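Local structure of integron cassette protein Vpc_cass2 (Vibrio paracholerae, 3JRT) at residues 68-79 / 143-151. The protein is of unknown function but is an all-helical product of a mobile integron gene cassette, found as an assembly of two chains. Sequence-based numbering, arbitrary orientation.
Sequences QCIWRLCVYSIV and VQEEIIKMF
Val75 packs against Ile147 where two helices of this all-helical fold meet, the axes of segments 68-79 and 143-151 coming within 11.8 Å and crossing at 58°. One is part of the long helix 64-91, the other part of helix 140-151, and no hydrogen bond joins the two segments: the joint is almost wholly apolar. Val75 sits in its middle, CG1 facing both Ile147 CG1 and the selenium of Met150, while CG2 reaches the edge of the Phe151 ring, 4.1 Å from CE2. On one flank Trp71 and Phe151 form an offset edge-to-face pair, planes at 73°, in which Trp71 CZ3 comes to 3.7 Å from Phe151 CE2. The indole is also held by a hydrogen bond from NE1 to Glu53 of helix 27-53, and Phe159 adds a second edge-to-face partner to Phe151. Across the other flank, Tyr76 OH meets both methyls of Val143, 3.8 Å from CG2. Toward the N-terminal ends of both segments Gln68 and Gln144 stack their amides, the planes 16° apart. Next to them Arg72 lends its CD to Val143 CG1, but its charge goes to a salt bridge with Asp41 of the second subunit. At the far end Met150, a poorly ordered selenomethionine whose position is less certain, has CG anti to the backbone N and the chain extended beyond it, which brings CE to 3.7 Å from Ile78 CG2.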
ATOM      1  N   GLN A  68       5.149   0.366 -13.928  1.00 36.26           N
ATOM      2  CA  GLN A  68       3.834  -0.063 -13.468  1.00 39.92           C
ATOM      3  C   GLN A  68       3.826  -0.392 -11.974  1.00 35.87           C
ATOM      4  O   GLN A  68       2.854  -0.136 -11.262  1.00 40.48           O
ATOM      5  CB  GLN A  68       3.349  -1.281 -14.280  1.00 38.75           C
ATOM      6  CG  GLN A  68       2.783  -0.946 -15.623  1.00 50.94           C
ATOM      7  CD  GLN A  68       2.430  -2.197 -16.465  1.00 77.33           C
ATOM      8  OE1 GLN A  68       2.172  -2.094 -17.678  1.00 81.30           O
ATOM      9  NE2 GLN A  68       2.425  -3.376 -15.823  1.00 76.40           N
ATOM     10  N   CYS A  69       4.912  -0.974 -11.496  1.00 33.78           N
ATOM     11  CA  CYS A  69       4.976  -1.373 -10.097  1.00 31.48           C
ATOM     12  C   CYS A  69       4.955  -0.154  -9.187  1.00 32.35           C
ATOM     13  O   CYS A  69       4.335  -0.176  -8.120  1.00 35.73           O
ATOM     14  CB  CYS A  69       6.217  -2.243  -9.841  1.00 34.43           C
ATOM     15  SG  CYS A  69       6.065  -3.901 -10.511  1.00 45.31           S
ATOM     16  N   ILE A  70       5.624   0.909  -9.624  1.00 32.80           N
ATOM     17  CA  ILE A  70       5.609   2.176  -8.903  1.00 36.49           C
ATOM     18  C   ILE A  70       4.202   2.761  -8.849  1.00 34.33           C
ATOM     19  O   ILE A  70       3.746   3.222  -7.801  1.00 32.58           O
ATOM     20  CB  ILE A  70       6.584   3.200  -9.533  1.00 40.80           C
ATOM     21  CG1 ILE A  70       8.017   2.715  -9.374  1.00 43.63           C
ATOM     22  CG2 ILE A  70       6.450   4.561  -8.863  1.00 37.31           C
ATOM     23  CD1 ILE A  70       9.021   3.441 -10.280  1.00 51.46           C
ATOM     24  N   TRP A  71       3.526   2.760  -9.997  1.00 37.88           N
ATOM     25  CA  TRP A  71       2.151   3.232 -10.066  1.00 36.70           C
ATOM     26  C   TRP A  71       1.233   2.427  -9.156  1.00 39.50           C
ATOM     27  O   TRP A  71       0.392   2.998  -8.463  1.00 40.66           O
ATOM     28  CB  TRP A  71       1.622   3.268 -11.526  1.00 36.21           C
ATOM     29  CG  TRP A  71       2.129   4.477 -12.244  1.00 38.97           C
ATOM     30  CD1 TRP A  71       3.397   4.695 -12.692  1.00 39.94           C
ATOM     31  CD2 TRP A  71       1.392   5.666 -12.533  1.00 41.47           C
ATOM     32  NE1 TRP A  71       3.492   5.944 -13.261  1.00 42.50           N
ATOM     33  CE2 TRP A  71       2.273   6.558 -13.180  1.00 44.12           C
ATOM     34  CE3 TRP A  71       0.073   6.064 -12.306  1.00 39.25           C
ATOM     35  CZ2 TRP A  71       1.869   7.819 -13.624  1.00 46.44           C
ATOM     36  CZ3 TRP A  71      -0.319   7.325 -12.719  1.00 45.97           C
ATOM     37  CH2 TRP A  71       0.574   8.182 -13.386  1.00 48.32           C
ATOM     38  N   ARG A  72       1.360   1.106  -9.157  1.00 36.83           N
ATOM     39  CA  ARG A  72       0.507   0.334  -8.242  1.00 33.84           C
ATOM     40  C   ARG A  72       0.833   0.676  -6.784  1.00 32.05           C
ATOM     41  O   ARG A  72      -0.077   0.902  -5.982  1.00 35.23           O
ATOM     42  CB  ARG A  72       0.591  -1.173  -8.488  1.00 36.85           C
ATOM     43  CG  ARG A  72       0.105  -1.617  -9.873  1.00 45.72           C
ATOM     44  CD  ARG A  72      -0.146  -3.117  -9.897  1.00 51.46           C
ATOM     45  NE  ARG A  72       1.044  -3.900  -9.560  1.00 51.48           N
ATOM     46  CZ  ARG A  72       1.950  -4.292 -10.455  1.00 53.80           C
ATOM     47  NH1 ARG A  72       1.816  -3.972 -11.738  1.00 46.27           N
ATOM     48  NH2 ARG A  72       2.996  -5.007 -10.071  1.00 57.07           N
ATOM     49  N   LEU A  73       2.123   0.728  -6.449  1.00 27.97           N
ATOM     50  CA  LEU A  73       2.512   1.072  -5.084  1.00 32.03           C
ATOM     51  C   LEU A  73       1.782   2.322  -4.627  1.00 36.43           C
ATOM     52  O   LEU A  73       1.180   2.333  -3.561  1.00 34.70           O
ATOM     53  CB  LEU A  73       4.034   1.279  -4.954  1.00 32.33           C
ATOM     54  CG  LEU A  73       4.523   1.793  -3.586  1.00 29.81           C
ATOM     55  CD1 LEU A  73       4.225   0.757  -2.506  1.00 26.17           C
ATOM     56  CD2 LEU A  73       6.015   2.092  -3.590  1.00 28.21           C
ATOM     57  N   CYS A  74       1.846   3.384  -5.430  1.00 31.69           N
ATOM     58  CA  CYS A  74       1.300   4.671  -5.003  1.00 30.61           C
ATOM     59  C   CYS A  74      -0.219   4.734  -5.127  1.00 34.61           C
ATOM     60  O   CYS A  74      -0.933   5.216  -4.235  1.00 35.29           O
ATOM     61  CB  CYS A  74       1.967   5.820  -5.760  1.00 25.48           C
ATOM     62  SG  CYS A  74       3.762   5.901  -5.466  1.00 32.84           S
ATOM     63  N   VAL A  75      -0.727   4.212  -6.227  1.00 30.15           N
ATOM     64  CA  VAL A  75      -2.161   4.202  -6.422  1.00 34.30           C
ATOM     65  C   VAL A  75      -2.904   3.366  -5.356  1.00 39.24           C
ATOM     66  O   VAL A  75      -3.920   3.810  -4.816  1.00 43.24           O
ATOM     67  CB  VAL A  75      -2.494   3.754  -7.853  1.00 39.60           C
ATOM     68  CG1 VAL A  75      -3.964   3.321  -7.985  1.00 34.38           C
ATOM     69  CG2 VAL A  75      -2.115   4.874  -8.836  1.00 35.59           C
ATOM     70  N   TYR A  76      -2.418   2.165  -5.057  1.00 30.61           N
ATOM     71  CA  TYR A  76      -3.049   1.360  -4.010  1.00 38.14           C
ATOM     72  C   TYR A  76      -3.127   2.139  -2.692  1.00 38.90           C
ATOM     73  O   TYR A  76      -4.127   2.104  -1.976  1.00 38.39           O
ATOM     74  CB  TYR A  76      -2.311   0.033  -3.810  1.00 33.88           C
ATOM     75  CG  TYR A  76      -2.585  -0.975  -4.919  1.00 39.91           C
ATOM     76  CD1 TYR A  76      -3.669  -0.822  -5.753  1.00 41.72           C
ATOM     77  CD2 TYR A  76      -1.764  -2.089  -5.110  1.00 41.82           C
ATOM     78  CE1 TYR A  76      -3.942  -1.734  -6.766  1.00 49.56           C
ATOM     79  CE2 TYR A  76      -2.018  -3.007  -6.128  1.00 45.97           C
ATOM     80  CZ  TYR A  76      -3.117  -2.814  -6.952  1.00 49.54           C
ATOM     81  OH  TYR A  76      -3.414  -3.703  -7.950  1.00 51.02           O
ATOM     82  N   SER A  77      -2.077   2.876  -2.383  1.00 37.14           N
ATOM     83  CA  SER A  77      -2.065   3.587  -1.129  1.00 34.62           C
ATOM     84  C   SER A  77      -3.110   4.719  -1.186  1.00 35.82           C
ATOM     85  O   SER A  77      -3.899   4.915  -0.257  1.00 38.56           O
ATOM     86  CB  SER A  77      -0.658   4.129  -0.844  1.00 31.08           C
ATOM     87  OG  SER A  77      -0.657   4.872   0.356  1.00 37.45           O
ATOM     88  N   ILE A  78      -3.099   5.478  -2.272  1.00 36.05           N
ATOM     89  CA  ILE A  78      -4.129   6.503  -2.484  1.00 35.98           C
ATOM     90  C   ILE A  78      -5.557   5.941  -2.372  1.00 39.02           C
ATOM     91  O   ILE A  78      -6.396   6.514  -1.685  1.00 40.59           O
ATOM     92  CB  ILE A  78      -3.926   7.198  -3.834  1.00 42.59           C
ATOM     93  CG1 ILE A  78      -2.650   8.054  -3.776  1.00 35.27           C
ATOM     94  CG2 ILE A  78      -5.170   8.011  -4.233  1.00 35.15           C
ATOM     95  CD1 ILE A  78      -2.177   8.506  -5.155  1.00 36.97           C
ATOM     96  N   VAL A  79      -5.842   4.811  -3.017  1.00 39.51           N
ATOM     97  CA  VAL A  79      -7.212   4.315  -2.967  1.00 44.53           C
ATOM     98  C   VAL A  79      -7.581   3.809  -1.576  1.00 48.63           C
ATOM     99  O   VAL A  79      -8.694   4.031  -1.101  1.00 57.76           O
ATOM    100  CB  VAL A  79      -7.557   3.294  -4.111  1.00 30.28           C
ATOM    101  CG1 VAL A  79      -7.296   3.947  -5.491  1.00 29.51           C
ATOM    102  CG2 VAL A  79      -6.776   1.970  -3.963  1.00 32.15           C
ATOM    103  N   VAL A 143      -6.675  -4.072 -13.854  1.00 56.47           N
ATOM    104  CA  VAL A 143      -6.101  -3.080 -12.961  1.00 50.30           C
ATOM    105  C   VAL A 143      -5.653  -1.845 -13.742  1.00 55.25           C
ATOM    106  O   VAL A 143      -5.936  -0.709 -13.346  1.00 55.25           O
ATOM    107  CB  VAL A 143      -4.913  -3.641 -12.145  1.00 50.83           C
ATOM    108  CG1 VAL A 143      -4.071  -2.479 -11.542  1.00 34.43           C
ATOM    109  CG2 VAL A 143      -5.423  -4.564 -11.056  1.00 40.62           C
ATOM    110  N   GLN A 144      -4.947  -2.076 -14.846  1.00 52.37           N
ATOM    111  CA  GLN A 144      -4.527  -0.995 -15.736  1.00 57.23           C
ATOM    112  C   GLN A 144      -5.698  -0.140 -16.236  1.00 60.62           C
ATOM    113  O   GLN A 144      -5.627   1.088 -16.221  1.00 56.92           O
ATOM    114  CB  GLN A 144      -3.707  -1.555 -16.908  1.00 61.67           C
ATOM    115  CG  GLN A 144      -2.379  -2.177 -16.445  1.00 71.78           C
ATOM    116  CD  GLN A 144      -1.631  -1.267 -15.449  1.00 75.87           C
ATOM    117  OE1 GLN A 144      -1.493  -0.065 -15.685  1.00 77.00           O
ATOM    118  NE2 GLN A 144      -1.147  -1.843 -14.336  1.00 74.17           N
ATOM    119  N   GLU A 145      -6.774  -0.786 -16.680  1.00 61.10           N
ATOM    120  CA  GLU A 145      -7.962  -0.055 -17.094  1.00 56.72           C
ATOM    121  C   GLU A 145      -8.522   0.780 -15.951  1.00 53.42           C
ATOM    122  O   GLU A 145      -8.855   1.946 -16.139  1.00 57.08           O
ATOM    123  CB  GLU A 145      -9.040  -0.999 -17.612  1.00 62.92           C
ATOM    124  CG  GLU A 145      -8.788  -1.515 -19.007  1.00 65.07           C
ATOM    125  CD  GLU A 145     -10.045  -2.046 -19.651  1.00 82.14           C
ATOM    126  OE1 GLU A 145     -11.008  -2.369 -18.917  1.00 83.66           O
ATOM    127  OE2 GLU A 145     -10.076  -2.125 -20.897  1.00 94.39           O
ATOM    128  N   GLU A 146      -8.633   0.181 -14.768  1.00 48.51           N
ATOM    129  CA  GLU A 146      -9.249   0.873 -13.639  1.00 48.21           C
ATOM    130  C   GLU A 146      -8.458   2.110 -13.261  1.00 53.07           C
ATOM    131  O   GLU A 146      -9.020   3.111 -12.827  1.00 60.34           O
ATOM    132  CB  GLU A 146      -9.415  -0.047 -12.430  1.00 44.27           C
ATOM    133  CG  GLU A 146     -10.525  -1.068 -12.593  1.00 58.86           C
ATOM    134  CD  GLU A 146     -11.862  -0.440 -12.978  1.00 70.66           C
ATOM    135  OE1 GLU A 146     -12.207   0.635 -12.438  1.00 66.97           O
ATOM    136  OE2 GLU A 146     -12.570  -1.030 -13.822  1.00 88.81           O
ATOM    137  N   ILE A 147      -7.152   2.039 -13.445  1.00 46.80           N
ATOM    138  CA  ILE A 147      -6.293   3.160 -13.116  1.00 46.50           C
ATOM    139  C   ILE A 147      -6.517   4.335 -14.063  1.00 48.04           C
ATOM    140  O   ILE A 147      -6.465   5.495 -13.655  1.00 51.23           O
ATOM    141  CB  ILE A 147      -4.816   2.746 -13.110  1.00 47.71           C
ATOM    142  CG1 ILE A 147      -4.540   1.856 -11.894  1.00 43.85           C
ATOM    143  CG2 ILE A 147      -3.929   3.972 -13.054  1.00 44.94           C
ATOM    144  CD1 ILE A 147      -3.100   1.372 -11.800  1.00 48.59           C
ATOM    145  N   ILE A 148      -6.780   4.024 -15.326  1.00 46.53           N
ATOM    146  CA  ILE A 148      -7.094   5.041 -16.319  1.00 44.97           C
ATOM    147  C   ILE A 148      -8.467   5.672 -16.004  1.00 57.44           C
ATOM    148  O   ILE A 148      -8.627   6.890 -16.044  1.00 62.16           O
ATOM    149  CB  ILE A 148      -7.031   4.439 -17.728  1.00 52.93           C
ATOM    150  CG1 ILE A 148      -5.587   4.006 -18.032  1.00 49.88           C
ATOM    151  CG2 ILE A 148      -7.608   5.416 -18.803  1.00 41.52           C
ATOM    152  CD1 ILE A 148      -5.404   3.393 -19.411  1.00 54.30           C
ATOM    153  N   LYS A 149      -9.450   4.849 -15.663  1.00 56.83           N
ATOM    154  CA  LYS A 149     -10.747   5.371 -15.246  1.00 58.51           C
ATOM    155  C   LYS A 149     -10.620   6.302 -14.038  1.00 51.71           C
ATOM    156  O   LYS A 149     -11.287   7.323 -13.940  1.00 58.90           O
ATOM    157  CB  LYS A 149     -11.712   4.223 -14.917  1.00 53.73           C
ATOM    158  CG  LYS A 149     -12.206   3.457 -16.172  1.00 61.92           C
ATOM    159  CD  LYS A 149     -13.097   2.291 -15.777  1.00 62.29           C
ATOM    160  CE  LYS A 149     -13.388   1.399 -16.948  1.00 76.47           C
ATOM    161  NZ  LYS A 149     -14.246   0.268 -16.522  1.00 90.91           N
HETATM  162  N   MSE A 150      -9.758   5.944 -13.110  1.00 43.23           N
HETATM  163  CA  MSE A 150      -9.654   6.714 -11.889  1.00 52.05           C
HETATM  164  C   MSE A 150      -9.156   8.117 -12.227  1.00 57.60           C
HETATM  165  O   MSE A 150      -9.670   9.118 -11.722  1.00 55.30           O
HETATM  166  CB  MSE A 150      -8.705   6.014 -10.924  1.00 45.56           C
HETATM  167  CG  MSE A 150      -8.735   6.569  -9.515  1.00 46.39           C
HETATM  168 SE   MSE A 150      -7.277   5.868  -8.411  0.88 50.82          SE
HETATM  169  CE  MSE A 150      -7.588   6.931  -6.807  1.00396.66           C
ATOM    170  N   PHE A 151      -8.165   8.178 -13.109  1.00 54.33           N
ATOM    171  CA  PHE A 151      -7.545   9.440 -13.478  1.00 52.01           C
ATOM    172  C   PHE A 151      -8.326  10.162 -14.545  1.00 52.65           C
ATOM    173  O   PHE A 151      -7.959  11.267 -14.951  1.00 61.98           O
ATOM    174  CB  PHE A 151      -6.120   9.207 -13.963  1.00 52.61           C
ATOM    175  CG  PHE A 151      -5.150   8.954 -12.852  1.00 44.79           C
ATOM    176  CD1 PHE A 151      -4.696   9.996 -12.068  1.00 47.60           C
ATOM    177  CD2 PHE A 151      -4.704   7.680 -12.589  1.00 44.53           C
ATOM    178  CE1 PHE A 151      -3.799   9.774 -11.047  1.00 46.73           C
ATOM    179  CE2 PHE A 151      -3.810   7.446 -11.573  1.00 50.51           C
ATOM    180  CZ  PHE A 151      -3.356   8.495 -10.794  1.00 50.62           C
TER